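Local structure of cysteine desulfurase (Thermococcus onnurineus, 5B89) at residues 111-116 with 139-144; 117-122 with 254-259; 127-132 with 150-155; 163-168 with 194-199; 170-175 with 201-206. The protein probably catalyses the pyridoxal 5'-phosphate-dependent transfer of sulfur from L-cysteine to a sulfur carrier, releasing L-alanine. One frame throughout, in Å; residues are numbered along the deposited sequence.

The five contacts lie around one seven-stranded sheet of the cofactor-binding domain. Contact 3 pairs the strand at one end of that sheet with its neighbour. Contact 1 packs helix 139-148, which links those two strands, against helix 106-117. Its Asn111 side chain is about 8 Å from the bound pyridoxal 5'-phosphate. The side chain of Thr130 in contact 3 is about 9 Å from the bound pyridoxal 5'-phosphate. Contact 2 continues from contact 1, their centres about 11 Å apart, through Gly116 and Glu258. Contacts 4 and 5, centres about 10 Å apart, pair helices 165-172 and 193-203. Lys171 NZ of contact 5 probably hydrogen-bonds to Phe154 O of contact 3, centres about 12 Å apart.

Contact 1 (111-116 with 139-144); sequences NLVALG and LPWQRL
Pro140, in the first turn of its helix, packs against Asn111: its CG lies 3.8 Å from Asn111 OD1, the two side chains crossing at about a right angle, and its CB rests against the methyl of Ala114. Asn111 ND2 is meanwhile bonded to Ser107 O and to Ile262 O of the second subunit. Next, the indole of Trp141 reaches across, with CZ3 3.7 Å from Ala114 CB and Val113 CG1 in the ring plane, 3.8 Å from CH2 at the edge. An alanine at Trp141 would probably open a gap beside Val113 and Ala114 and leave Asp137 OD1 without the indole N-H that it accepts. Over these segments the two helix axes come within 9.3 Å and run 19° from parallel, in the cofactor domain of this class-V aminotransferase fold, and small Ala114 sits between them. Arg143 bends at chi3 (59°), which sets NE; its NH2 lies 3.2 Å from Asn111 OD1, amide and guanidinium planes 76° apart, while Leu115 CD2 touches NH2 as well, and NH1 bonds Pro260 O of the second subunit. Finally, Leu144 brings CD2 within 4.0 Å of Ala114 O.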
# COMPACT_ATOMS: atom_id res chain seq x y z
N ASN B 111 -3.43 -12.25 2.33
CA ASN B 111 -2.96 -12.86 1.07
C ASN B 111 -1.49 -13.20 1.20
O ASN B 111 -1.06 -14.24 0.71
CB ASN B 111 -3.14 -11.92 -0.12
CG ASN B 111 -4.53 -12.04 -0.72
OD1 ASN B 111 -4.77 -12.81 -1.69
ND2 ASN B 111 -5.49 -11.27 -0.21
N LEU B 112 -0.67 -12.31 1.80
CA LEU B 112 0.77 -12.61 1.97
C LEU B 112 0.98 -13.84 2.82
O LEU B 112 1.93 -14.60 2.53
CB LEU B 112 1.52 -11.41 2.54
CG LEU B 112 1.59 -10.18 1.65
CD1 LEU B 112 2.33 -9.14 2.47
CD2 LEU B 112 2.22 -10.48 0.32
N VAL B 113 0.18 -14.04 3.83
CA VAL B 113 0.31 -15.26 4.64
C VAL B 113 0.09 -16.48 3.76
O VAL B 113 0.91 -17.43 3.84
CB VAL B 113 -0.61 -15.28 5.87
CG1 VAL B 113 -0.53 -16.61 6.68
CG2 VAL B 113 -0.35 -14.10 6.78
N ALA B 114 -1.01 -16.48 3.03
CA ALA B 114 -1.33 -17.68 2.21
C ALA B 114 -0.23 -17.83 1.15
O ALA B 114 0.22 -19.05 0.91
CB ALA B 114 -2.69 -17.51 1.55
N LEU B 115 0.27 -16.78 0.49
CA LEU B 115 1.25 -16.95 -0.56
C LEU B 115 2.53 -17.38 0.10
O LEU B 115 3.17 -18.30 -0.49
CB LEU B 115 1.46 -15.61 -1.25
CG LEU B 115 0.27 -15.18 -2.15
CD1 LEU B 115 0.45 -13.72 -2.60
CD2 LEU B 115 0.14 -16.05 -3.40
N GLY B 116 2.93 -16.85 1.23
CA GLY B 116 4.18 -17.18 1.85
C GLY B 116 4.28 -18.52 2.54
O GLY B 116 5.36 -18.96 2.79
N LEU B 139 -11.16 -16.15 0.72
CA LEU B 139 -10.69 -16.40 -0.61
C LEU B 139 -9.26 -16.88 -0.70
O LEU B 139 -8.98 -17.79 -1.47
CB LEU B 139 -10.92 -15.18 -1.52
CG LEU B 139 -12.22 -15.13 -2.29
CD1 LEU B 139 -13.41 -15.18 -1.37
CD2 LEU B 139 -12.23 -13.90 -3.18
N PRO B 140 -8.29 -16.26 0.02
CA PRO B 140 -6.96 -16.81 -0.10
C PRO B 140 -6.88 -18.28 0.29
O PRO B 140 -6.04 -19.01 -0.30
CB PRO B 140 -6.09 -15.87 0.79
CG PRO B 140 -6.90 -14.60 0.83
CD PRO B 140 -8.34 -15.07 0.88
N TRP B 141 -7.64 -18.71 1.28
CA TRP B 141 -7.60 -20.08 1.74
C TRP B 141 -8.31 -20.97 0.74
O TRP B 141 -7.87 -22.14 0.51
CB TRP B 141 -8.19 -20.20 3.12
CG TRP B 141 -7.59 -19.20 4.11
CD1 TRP B 141 -8.31 -18.25 4.74
CD2 TRP B 141 -6.26 -19.05 4.46
NE1 TRP B 141 -7.48 -17.50 5.50
CE2 TRP B 141 -6.21 -17.92 5.30
CE3 TRP B 141 -5.07 -19.68 4.08
CZ2 TRP B 141 -4.99 -17.46 5.85
CZ3 TRP B 141 -3.85 -19.20 4.64
CH2 TRP B 141 -3.87 -18.13 5.52
N GLN B 142 -9.40 -20.48 0.17
CA GLN B 142 -10.10 -21.22 -0.92
C GLN B 142 -9.25 -21.45 -2.08
O GLN B 142 -9.26 -22.58 -2.65
CB GLN B 142 -11.37 -20.47 -1.34
CG GLN B 142 -12.47 -20.52 -0.33
CD GLN B 142 -13.65 -19.66 -0.77
OE1 GLN B 142 -13.44 -18.60 -1.39
NE2 GLN B 142 -14.82 -20.04 -0.41
N ARG B 143 -8.52 -20.46 -2.56
CA ARG B 143 -7.60 -20.56 -3.70
C ARG B 143 -6.54 -21.56 -3.37
O ARG B 143 -6.25 -22.45 -4.21
CB ARG B 143 -7.00 -19.18 -4.14
CG ARG B 143 -6.04 -19.21 -5.28
CD ARG B 143 -5.52 -17.76 -5.61
NE ARG B 143 -4.86 -17.13 -4.48
CZ ARG B 143 -4.45 -15.85 -4.44
NH1 ARG B 143 -4.65 -15.09 -5.50
NH2 ARG B 143 -3.84 -15.38 -3.29
N LEU B 144 -5.93 -21.48 -2.21
CA LEU B 144 -4.78 -22.37 -1.84
C LEU B 144 -5.33 -23.79 -1.82
O LEU B 144 -4.71 -24.76 -2.38
CB LEU B 144 -4.20 -21.91 -0.53
CG LEU B 144 -2.89 -22.49 -0.04
CD1 LEU B 144 -1.82 -22.13 -1.06
CD2 LEU B 144 -2.57 -21.87 1.32

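Contact 2 (117-122 with 254-259); sequences LGHIFK and FDTFEP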
# COMPACT_ATOMS: atom_id res chain seq x y z
N LEU B 117 3.14 -19.11 2.83
CA LEU B 117 3.10 -20.41 3.46
C LEU B 117 2.63 -21.51 2.53
O LEU B 117 2.62 -22.59 2.92
CB LEU B 117 2.16 -20.45 4.68
CG LEU B 117 2.57 -19.58 5.86
CD1 LEU B 117 1.53 -19.72 6.95
CD2 LEU B 117 3.93 -19.96 6.39
N GLY B 118 2.26 -21.19 1.31
CA GLY B 118 1.74 -22.20 0.40
C GLY B 118 2.60 -23.42 0.28
O GLY B 118 2.11 -24.51 0.20
N HIS B 119 3.88 -23.19 0.27
CA HIS B 119 4.89 -24.30 0.09
C HIS B 119 4.85 -25.30 1.21
O HIS B 119 5.30 -26.44 0.99
CB HIS B 119 6.29 -23.68 -0.07
CG HIS B 119 6.82 -23.04 1.16
ND1 HIS B 119 7.64 -23.63 2.09
CD2 HIS B 119 6.56 -21.81 1.64
CE1 HIS B 119 7.90 -22.78 3.07
NE2 HIS B 119 7.23 -21.67 2.82
N ILE B 120 4.29 -25.01 2.40
CA ILE B 120 4.32 -25.96 3.50
C ILE B 120 3.26 -27.05 3.36
O ILE B 120 3.33 -28.05 4.07
CB ILE B 120 4.16 -25.31 4.89
CG1 ILE B 120 2.73 -24.84 5.22
CG2 ILE B 120 5.12 -24.16 5.04
CD1 ILE B 120 2.52 -24.41 6.68
N PHE B 121 2.27 -26.84 2.55
CA PHE B 121 1.16 -27.74 2.45
C PHE B 121 1.36 -28.92 1.52
O PHE B 121 2.00 -28.80 0.54
CB PHE B 121 -0.10 -26.97 2.00
CG PHE B 121 -0.58 -25.95 2.99
CD1 PHE B 121 -1.43 -26.30 4.00
CD2 PHE B 121 -0.19 -24.65 2.89
CE1 PHE B 121 -1.87 -25.38 4.90
CE2 PHE B 121 -0.61 -23.72 3.80
CZ PHE B 121 -1.43 -24.10 4.82
N LYS B 122 0.76 -30.04 1.88
CA LYS B 122 0.78 -31.26 1.11
C LYS B 122 -0.65 -31.58 0.75
O LYS B 122 -1.53 -31.28 1.49
CB LYS B 122 1.34 -32.40 1.99
CG LYS B 122 1.09 -33.79 1.51
CD LYS B 122 1.74 -34.83 2.41
CE LYS B 122 2.01 -36.07 1.59
NZ LYS B 122 2.86 -37.15 2.15
N PHE B 254 10.37 -17.06 10.73
CA PHE B 254 11.28 -16.36 9.77
C PHE B 254 11.99 -17.34 8.83
O PHE B 254 12.30 -16.95 7.74
CB PHE B 254 12.26 -15.53 10.54
CG PHE B 254 11.71 -14.37 11.30
CD1 PHE B 254 10.39 -13.84 11.11
CD2 PHE B 254 12.48 -13.65 12.21
CE1 PHE B 254 10.02 -12.69 11.77
CE2 PHE B 254 12.07 -12.54 12.88
CZ PHE B 254 10.78 -12.04 12.63
N ASP B 255 12.26 -18.60 9.24
CA ASP B 255 12.98 -19.59 8.35
C ASP B 255 12.02 -20.41 7.50
O ASP B 255 12.43 -21.32 6.83
CB ASP B 255 13.81 -20.59 9.23
CG ASP B 255 15.06 -19.95 9.85
OD1 ASP B 255 15.51 -18.91 9.34
OD2 ASP B 255 15.56 -20.48 10.88
N THR B 256 10.72 -20.15 7.56
CA THR B 256 9.68 -20.97 6.93
C THR B 256 8.95 -20.05 5.88
O THR B 256 8.69 -20.41 4.79
CB THR B 256 8.60 -21.43 7.97
OG1 THR B 256 9.22 -22.26 8.94
CG2 THR B 256 7.41 -22.21 7.30
N PHE B 257 8.70 -18.80 6.28
CA PHE B 257 7.82 -17.94 5.49
C PHE B 257 8.52 -17.38 4.29
O PHE B 257 9.48 -16.61 4.50
CB PHE B 257 7.35 -16.83 6.41
CG PHE B 257 6.31 -15.89 5.79
CD1 PHE B 257 5.02 -16.34 5.56
CD2 PHE B 257 6.61 -14.62 5.48
CE1 PHE B 257 4.10 -15.51 4.97
CE2 PHE B 257 5.66 -13.77 4.90
CZ PHE B 257 4.43 -14.25 4.63
N GLU B 258 8.07 -17.65 3.08
CA GLU B 258 8.72 -17.14 1.88
C GLU B 258 8.20 -15.78 1.52
O GLU B 258 7.03 -15.61 1.45
CB GLU B 258 8.45 -18.07 0.77
CG GLU B 258 9.20 -17.71 -0.45
CD GLU B 258 8.69 -18.41 -1.69
OE1 GLU B 258 8.87 -17.75 -2.72
OE2 GLU B 258 8.11 -19.54 -1.62
N PRO B 259 9.05 -14.76 1.46
CA PRO B 259 8.53 -13.43 1.12
C PRO B 259 7.83 -13.40 -0.19
O PRO B 259 8.48 -13.64 -1.24
CB PRO B 259 9.73 -12.54 1.14
CG PRO B 259 10.90 -13.41 1.17
CD PRO B 259 10.53 -14.75 1.69
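Leu117 and Phe257 bring the two backbones closest together, with CA atoms 5.7 Å apart where helix 106-117 gives way to a loop. Residues 118-120 keep helical backbone angles without regular bonding, although Ile120 N still reaches Leu117 O at 3.0 Å, whereas 254-259 has no regular structure. The one hydrogen bond across the contact joins a side chain to a main chain: His119 NE2 gives a weak bond to Thr256 O, 2.8 Å long but bent to 124° at the hydrogen. The carbonyl oxygen stands at the edge of the imidazole, near its plane. Ile120 CG2 of the same segment lies over one face of the His119 ring, 3.7 Å above the plane and offset toward the rim. That methyl also meets Thr256 CG2 at 3.8 Å, so the one methyl touches both the histidine ring and the threonine. Deeper in, Leu117 CD2 comes to the edge of the Phe257 ring, in its plane and 3.9 Å from CD1. The loop leaving helix 106-117 thus packs on the loop after strand 245-249, at the seven-stranded sheet of the cofactor domain but away from the cofactor and substrate sites. Beyond the pair, Phe257 makes an edge-to-face stack with Phe284 and packs on Ile249 of strand 245-249. Leu117 rests on Leu177 of strand 177-181, and Glu258 N bonds to Gly116 O in the last turn of helix 106-117.

Contact 3 (127-132 with 150-155); sequences IVTTPY and LKLEFI
Thr129 and Phe154 point the same way side by side: the threonine has OG1 anti to its backbone N (chi1 -174°), bonded to Ala179 O on strand 177-181, leaving CG2 between N and the carbonyl carbon, and Phe154 has CG anti to its own carbonyl carbon (chi1 -59°). Thr129 CG2 lies 3.4 Å from Phe154 CE1. The pair belongs to a beta-alpha-beta crossover, strand 126-129, helix 139-148, strand 151-154, and the last strand closes one end of the sheet within this chain. A glycine at Phe154 would probably leave the Thr129 methyl without its ring neighbour and take away the packing on Leu272 of the second subunit. Parallel pairing runs Ile127 N to Lys151 O, Glu153 N to Ile127 O, Thr129 N to Glu153 O and Ile155 N to Thr129 O, all nearly straight. Ile127 CG2 packs on Leu152 CD1 on the Phe154 face. Val128, on the other face, brings CG1 to 3.6 Å from Ile155 CG1, the side chains crossing at about a right angle.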
# COMPACT_ATOMS: atom_id res chain seq x y z
N ILE B 127 -7.09 -27.04 6.39
CA ILE B 127 -7.14 -25.65 6.85
C ILE B 127 -8.52 -25.48 7.48
O ILE B 127 -9.44 -25.89 6.93
CB ILE B 127 -6.98 -24.66 5.72
CG1 ILE B 127 -5.57 -24.73 5.19
CG2 ILE B 127 -7.19 -23.22 6.20
CD1 ILE B 127 -5.41 -24.00 3.90
N VAL B 128 -8.57 -24.88 8.66
CA VAL B 128 -9.84 -24.66 9.38
C VAL B 128 -10.06 -23.14 9.50
O VAL B 128 -9.14 -22.46 9.89
CB VAL B 128 -9.85 -25.30 10.70
CG1 VAL B 128 -11.09 -25.01 11.55
CG2 VAL B 128 -9.64 -26.83 10.54
N THR B 129 -11.30 -22.71 9.26
CA THR B 129 -11.67 -21.33 9.51
C THR B 129 -13.09 -21.31 10.04
O THR B 129 -13.65 -22.32 10.33
CB THR B 129 -11.43 -20.53 8.26
OG1 THR B 129 -11.65 -19.14 8.54
CG2 THR B 129 -12.44 -20.85 7.20
N THR B 130 -13.66 -20.12 10.19
CA THR B 130 -15.07 -19.94 10.62
C THR B 130 -15.95 -19.80 9.40
O THR B 130 -15.52 -19.38 8.36
CB THR B 130 -15.27 -18.75 11.60
OG1 THR B 130 -15.43 -17.53 10.84
CG2 THR B 130 -14.24 -18.59 12.57
N PRO B 131 -17.25 -19.93 9.59
CA PRO B 131 -18.14 -19.70 8.48
C PRO B 131 -18.54 -18.26 8.38
O PRO B 131 -19.39 -17.99 7.60
CB PRO B 131 -19.39 -20.48 8.85
CG PRO B 131 -19.36 -20.56 10.31
CD PRO B 131 -17.93 -20.50 10.74
N TYR B 132 -17.96 -17.38 9.15
CA TYR B 132 -18.39 -16.01 9.14
C TYR B 132 -17.35 -15.04 8.62
O TYR B 132 -17.49 -13.85 8.78
CB TYR B 132 -18.76 -15.57 10.56
CG TYR B 132 -19.54 -16.53 11.41
CD1 TYR B 132 -20.88 -16.72 11.22
CD2 TYR B 132 -18.97 -17.16 12.44
CE1 TYR B 132 -21.61 -17.56 12.03
CE2 TYR B 132 -19.68 -18.00 13.24
CZ TYR B 132 -21.01 -18.21 13.02
OH TYR B 132 -21.68 -19.06 13.81
N LEU B 150 -6.32 -29.27 -0.88
CA LEU B 150 -6.41 -29.28 0.55
C LEU B 150 -7.86 -29.39 0.97
O LEU B 150 -8.74 -29.07 0.19
CB LEU B 150 -5.84 -27.95 1.16
CG LEU B 150 -4.50 -27.56 0.59
CD1 LEU B 150 -4.04 -26.27 1.26
CD2 LEU B 150 -3.47 -28.69 0.76
N LYS B 151 -8.05 -29.73 2.22
CA LYS B 151 -9.34 -29.74 2.82
C LYS B 151 -9.53 -28.39 3.53
O LYS B 151 -8.73 -28.04 4.30
CB LYS B 151 -9.39 -30.80 3.87
CG LYS B 151 -9.39 -32.21 3.31
CD LYS B 151 -9.22 -33.20 4.44
CE LYS B 151 -9.10 -34.62 3.93
NZ LYS B 151 -7.69 -35.08 3.88
N LEU B 152 -10.62 -27.69 3.25
CA LEU B 152 -10.94 -26.43 3.90
C LEU B 152 -12.21 -26.69 4.68
O LEU B 152 -13.22 -26.93 4.11
CB LEU B 152 -11.15 -25.32 2.87
CG LEU B 152 -11.52 -23.95 3.46
CD1 LEU B 152 -10.50 -23.50 4.48
CD2 LEU B 152 -11.73 -22.91 2.38
N GLU B 153 -12.12 -26.70 6.00
CA GLU B 153 -13.23 -26.97 6.86
C GLU B 153 -13.63 -25.74 7.63
O GLU B 153 -12.82 -24.87 7.97
CB GLU B 153 -12.89 -28.10 7.75
CG GLU B 153 -12.81 -29.36 6.85
CD GLU B 153 -12.61 -30.67 7.60
OE1 GLU B 153 -12.84 -30.73 8.84
OE2 GLU B 153 -12.17 -31.64 6.87
N PHE B 154 -14.86 -25.72 8.09
CA PHE B 154 -15.42 -24.62 8.78
C PHE B 154 -15.97 -25.03 10.09
O PHE B 154 -16.81 -26.03 10.17
CB PHE B 154 -16.58 -24.05 7.94
CG PHE B 154 -16.16 -23.59 6.60
CD1 PHE B 154 -15.50 -22.36 6.42
CD2 PHE B 154 -16.27 -24.43 5.55
CE1 PHE B 154 -15.02 -21.99 5.22
CE2 PHE B 154 -15.83 -24.06 4.32
CZ PHE B 154 -15.21 -22.85 4.13
N ILE B 155 -15.61 -24.35 11.16
CA ILE B 155 -16.10 -24.67 12.50
C ILE B 155 -17.61 -24.43 12.53
O ILE B 155 -18.06 -23.52 11.95
CB ILE B 155 -15.44 -23.77 13.56
CG1 ILE B 155 -13.96 -24.03 13.56
CG2 ILE B 155 -15.96 -24.00 14.96
CD1 ILE B 155 -13.10 -22.99 14.21

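Contact 4 (163-168 with 194-199); sequences LDLSDA and EELGKI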
# COMPACT_ATOMS: atom_id res chain seq x y z
N LEU B 163 -19.52 -19.70 17.92
CA LEU B 163 -18.91 -20.91 17.50
C LEU B 163 -19.10 -22.02 18.54
O LEU B 163 -19.12 -21.81 19.68
CB LEU B 163 -17.39 -20.72 17.32
CG LEU B 163 -16.93 -19.80 16.22
CD1 LEU B 163 -15.46 -19.43 16.45
CD2 LEU B 163 -17.15 -20.36 14.84
N ASP B 164 -19.18 -23.25 18.06
CA ASP B 164 -19.26 -24.44 18.92
C ASP B 164 -17.80 -24.86 19.19
O ASP B 164 -17.18 -25.39 18.33
CB ASP B 164 -19.96 -25.52 18.12
CG ASP B 164 -20.07 -26.87 18.85
OD1 ASP B 164 -19.39 -27.07 19.82
OD2 ASP B 164 -20.85 -27.68 18.39
N LEU B 165 -17.30 -24.56 20.38
CA LEU B 165 -15.93 -24.80 20.71
C LEU B 165 -15.56 -26.28 20.78
O LEU B 165 -14.45 -26.62 20.62
CB LEU B 165 -15.53 -24.04 21.94
CG LEU B 165 -15.46 -22.53 21.72
CD1 LEU B 165 -14.97 -21.87 22.98
CD2 LEU B 165 -14.63 -22.08 20.54
N SER B 166 -16.55 -27.12 21.01
CA SER B 166 -16.36 -28.55 21.01
C SER B 166 -16.08 -28.98 19.58
O SER B 166 -15.19 -29.71 19.35
CB SER B 166 -17.58 -29.26 21.58
OG SER B 166 -17.59 -29.03 22.95
N ASP B 167 -16.85 -28.49 18.63
CA ASP B 167 -16.58 -28.74 17.25
C ASP B 167 -15.20 -28.16 16.85
O ASP B 167 -14.46 -28.76 16.02
CB ASP B 167 -17.68 -28.16 16.36
CG ASP B 167 -17.57 -28.60 14.97
OD1 ASP B 167 -17.63 -29.82 14.71
OD2 ASP B 167 -17.35 -27.81 14.00
N ALA B 168 -14.87 -26.95 17.37
CA ALA B 168 -13.55 -26.37 17.07
C ALA B 168 -12.41 -27.29 17.44
O ALA B 168 -11.48 -27.47 16.73
CB ALA B 168 -13.39 -25.04 17.76
N GLU B 194 -8.63 -16.41 22.19
CA GLU B 194 -7.62 -16.96 23.05
C GLU B 194 -7.77 -18.46 23.16
O GLU B 194 -6.84 -19.17 23.09
CB GLU B 194 -7.67 -16.30 24.40
CG GLU B 194 -7.42 -14.81 24.37
CD GLU B 194 -7.68 -14.21 25.73
OE1 GLU B 194 -8.44 -13.25 25.79
OE2 GLU B 194 -7.17 -14.78 26.71
N GLU B 195 -9.00 -18.91 23.30
CA GLU B 195 -9.26 -20.33 23.41
C GLU B 195 -8.99 -21.07 22.12
O GLU B 195 -8.44 -22.11 22.16
CB GLU B 195 -10.67 -20.59 23.88
CG GLU B 195 -10.95 -22.05 24.20
CD GLU B 195 -10.01 -22.66 25.27
OE1 GLU B 195 -9.62 -21.99 26.22
OE2 GLU B 195 -9.65 -23.82 25.10
N LEU B 196 -9.38 -20.50 21.00
CA LEU B 196 -9.12 -21.10 19.71
C LEU B 196 -7.57 -21.19 19.53
O LEU B 196 -7.07 -22.19 18.97
CB LEU B 196 -9.76 -20.27 18.57
CG LEU B 196 -11.30 -20.30 18.62
CD1 LEU B 196 -11.84 -19.22 17.71
CD2 LEU B 196 -11.76 -21.62 18.08
N GLY B 197 -6.84 -20.15 19.89
CA GLY B 197 -5.39 -20.15 19.78
C GLY B 197 -4.76 -21.19 20.67
O GLY B 197 -3.75 -21.77 20.28
N LYS B 198 -5.26 -21.33 21.84
CA LYS B 198 -4.80 -22.41 22.77
C LYS B 198 -5.01 -23.74 22.12
O LYS B 198 -4.07 -24.59 22.10
CB LYS B 198 -5.44 -22.35 24.13
CG LYS B 198 -5.09 -23.54 25.04
CD LYS B 198 -5.87 -23.48 26.34
CE LYS B 198 -5.94 -24.89 27.08
NZ LYS B 198 -4.58 -25.42 27.25
N ILE B 199 -6.14 -24.05 21.57
CA ILE B 199 -6.39 -25.23 20.83
C ILE B 199 -5.43 -25.46 19.70
O ILE B 199 -4.83 -26.55 19.53
CB ILE B 199 -7.85 -25.38 20.34
CG1 ILE B 199 -8.84 -25.32 21.54
CG2 ILE B 199 -8.02 -26.63 19.57
CD1 ILE B 199 -10.28 -25.07 21.15
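Leu196 and Leu165 bury the most surface here, followed by Ala168. They join helices 165-172 and 193-203, neighbours on one side of the central sheet in this alpha/beta fold, where each helix precedes a parallel strand. The first torsion of Leu196 (chi1 -67°) puts CG anti to the carbonyl carbon. Its CD2 settles against both Leu165 CD2 and Ala168 CB, each 3.8 Å away, while its CD1 goes to Leu163 CD1, also at 3.8 Å. Leu163 and Leu165 each cross Leu196 at about a right angle. The other branch of Leu165, CD1, lies 4.2 Å from the aliphatic CG of Glu195, at the outer margin of the interface. No hydrogen bond spans the two segments; the packing is apolar. Ile199 follows one turn later and packs on Glu169 and Ile172 further along the facing helix. Leu163 also packs on Tyr132 and Ile155, which joins the residues just before helix 165-172 to those just after strands 126-129 and 151-154. Asp164, the N-cap, fixes the first turn: its OD1 accepts a weak bond from Ser166 N and a straighter one of 3.1 Å from Asp167 N, which approaches from above the carboxylate plane.

Contact 5 (170-175 with 201-206); sequences KKIKGA and KDEGAI
Glu203 lies obliquely across Lys173, its CG 4.0 Å from Lys173 CA and its OE1 3.8 Å from Lys173 CG. The bend at chi2 (-58°) turns CD back over the lysine backbone; Lys173 NZ remains 4.6 Å from Glu203 OE1, too long for a salt bridge. Deeper, Ala205 CB touches Ala175 O at 3.4 Å, and Ile172 CG2 is 4.3 Å from the same methyl. Two waters fill in the polar side. One accepts from Gly174 N and lies 2.6 Å from Glu203 OE1, also within bonding distance of Glu203 O; the other lies 2.8 Å from both Ala175 O and Glu203 O. A type II turn from Ile172 to Ala175, closed by Ala175 N to Ile172 O (2.8 Å), and a Schellman motif at Gly204, with positive phi, position these groups. Lys126 NZ, from the neighbouring strand, bonds Lys171 O and Lys173 O. The arrangement is that of paired helix C-termini in an alpha/beta fold, each leading into one of two adjacent parallel strands, 177-181 and 206-210.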
# COMPACT_ATOMS: atom_id res chain seq x y z
N LYS B 170 -12.47 -30.53 17.68
CA LYS B 170 -12.46 -31.63 16.78
C LYS B 170 -11.88 -31.28 15.45
O LYS B 170 -11.10 -32.01 14.94
CB LYS B 170 -13.85 -32.19 16.56
CG LYS B 170 -14.38 -32.85 17.78
CD LYS B 170 -15.87 -33.14 17.74
CE LYS B 170 -16.23 -33.86 19.05
NZ LYS B 170 -17.66 -33.91 19.44
N LYS B 171 -12.27 -30.15 14.89
CA LYS B 171 -11.78 -29.76 13.61
C LYS B 171 -10.31 -29.35 13.60
O LYS B 171 -9.65 -29.60 12.65
CB LYS B 171 -12.61 -28.61 13.06
CG LYS B 171 -14.06 -28.98 12.78
CD LYS B 171 -14.38 -28.67 11.36
CE LYS B 171 -15.66 -29.35 10.92
NZ LYS B 171 -16.86 -28.75 11.55
N ILE B 172 -9.87 -28.72 14.67
CA ILE B 172 -8.49 -28.15 14.71
C ILE B 172 -7.46 -29.30 14.92
O ILE B 172 -6.33 -29.19 14.47
CB ILE B 172 -8.36 -27.09 15.77
CG1 ILE B 172 -9.24 -25.88 15.33
CG2 ILE B 172 -6.93 -26.66 15.97
CD1 ILE B 172 -9.36 -24.84 16.43
N LYS B 173 -7.88 -30.40 15.56
CA LYS B 173 -6.99 -31.58 15.68
C LYS B 173 -6.64 -32.05 14.28
O LYS B 173 -7.49 -32.27 13.42
CB LYS B 173 -7.70 -32.68 16.51
CG LYS B 173 -6.85 -33.98 16.61
CD LYS B 173 -7.71 -35.15 17.12
CE LYS B 173 -6.92 -36.46 17.18
NZ LYS B 173 -5.70 -36.35 18.02
N GLY B 174 -5.33 -32.15 14.01
CA GLY B 174 -4.89 -32.53 12.68
C GLY B 174 -4.85 -31.42 11.64
O GLY B 174 -4.54 -31.69 10.51
N ALA B 175 -5.24 -30.17 12.03
CA ALA B 175 -5.18 -29.13 11.03
C ALA B 175 -3.73 -28.60 10.87
O ALA B 175 -3.05 -28.48 11.86
CB ALA B 175 -6.06 -27.97 11.51
N LYS B 201 -2.44 -24.11 19.30
CA LYS B 201 -1.07 -24.30 19.84
C LYS B 201 -0.96 -25.78 20.35
O LYS B 201 0.04 -26.49 20.07
CB LYS B 201 -0.83 -23.39 20.97
CG LYS B 201 0.44 -23.61 21.79
CD LYS B 201 0.53 -22.60 22.93
CE LYS B 201 1.93 -22.64 23.50
NZ LYS B 201 2.00 -21.66 24.63
N ASP B 202 -1.99 -26.18 21.05
CA ASP B 202 -1.94 -27.54 21.65
C ASP B 202 -1.99 -28.59 20.54
O ASP B 202 -1.36 -29.69 20.74
CB ASP B 202 -3.11 -27.74 22.68
CG ASP B 202 -2.99 -26.88 23.92
OD1 ASP B 202 -1.94 -26.24 24.16
OD2 ASP B 202 -3.99 -26.81 24.73
N GLU B 203 -2.60 -28.42 19.40
CA GLU B 203 -2.64 -29.32 18.32
C GLU B 203 -1.55 -29.19 17.26
O GLU B 203 -1.54 -29.97 16.29
CB GLU B 203 -4.03 -29.30 17.66
CG GLU B 203 -5.19 -29.68 18.64
CD GLU B 203 -5.08 -31.06 19.30
OE1 GLU B 203 -4.40 -31.95 18.69
OE2 GLU B 203 -5.71 -31.21 20.41
N GLY B 204 -0.64 -28.23 17.44
CA GLY B 204 0.42 -28.00 16.43
C GLY B 204 -0.04 -27.37 15.13
O GLY B 204 0.63 -27.50 14.12
N ALA B 205 -1.17 -26.60 15.11
CA ALA B 205 -1.64 -25.91 13.92
C ALA B 205 -1.08 -24.47 13.95
O ALA B 205 -1.07 -23.84 15.01
CB ALA B 205 -3.18 -25.83 13.97
N ILE B 206 -0.75 -23.96 12.79
CA ILE B 206 -0.39 -22.53 12.63
C ILE B 206 -1.70 -21.71 12.88
O ILE B 206 -2.72 -22.11 12.35
CB ILE B 206 0.18 -22.26 11.30
CG1 ILE B 206 1.52 -23.01 11.15
CG2 ILE B 206 0.35 -20.70 11.08
CD1 ILE B 206 1.97 -23.05 9.72
O HOH W 1 -3.33 -32.28 16.31
O HOH W 2 -2.42 -30.42 13.72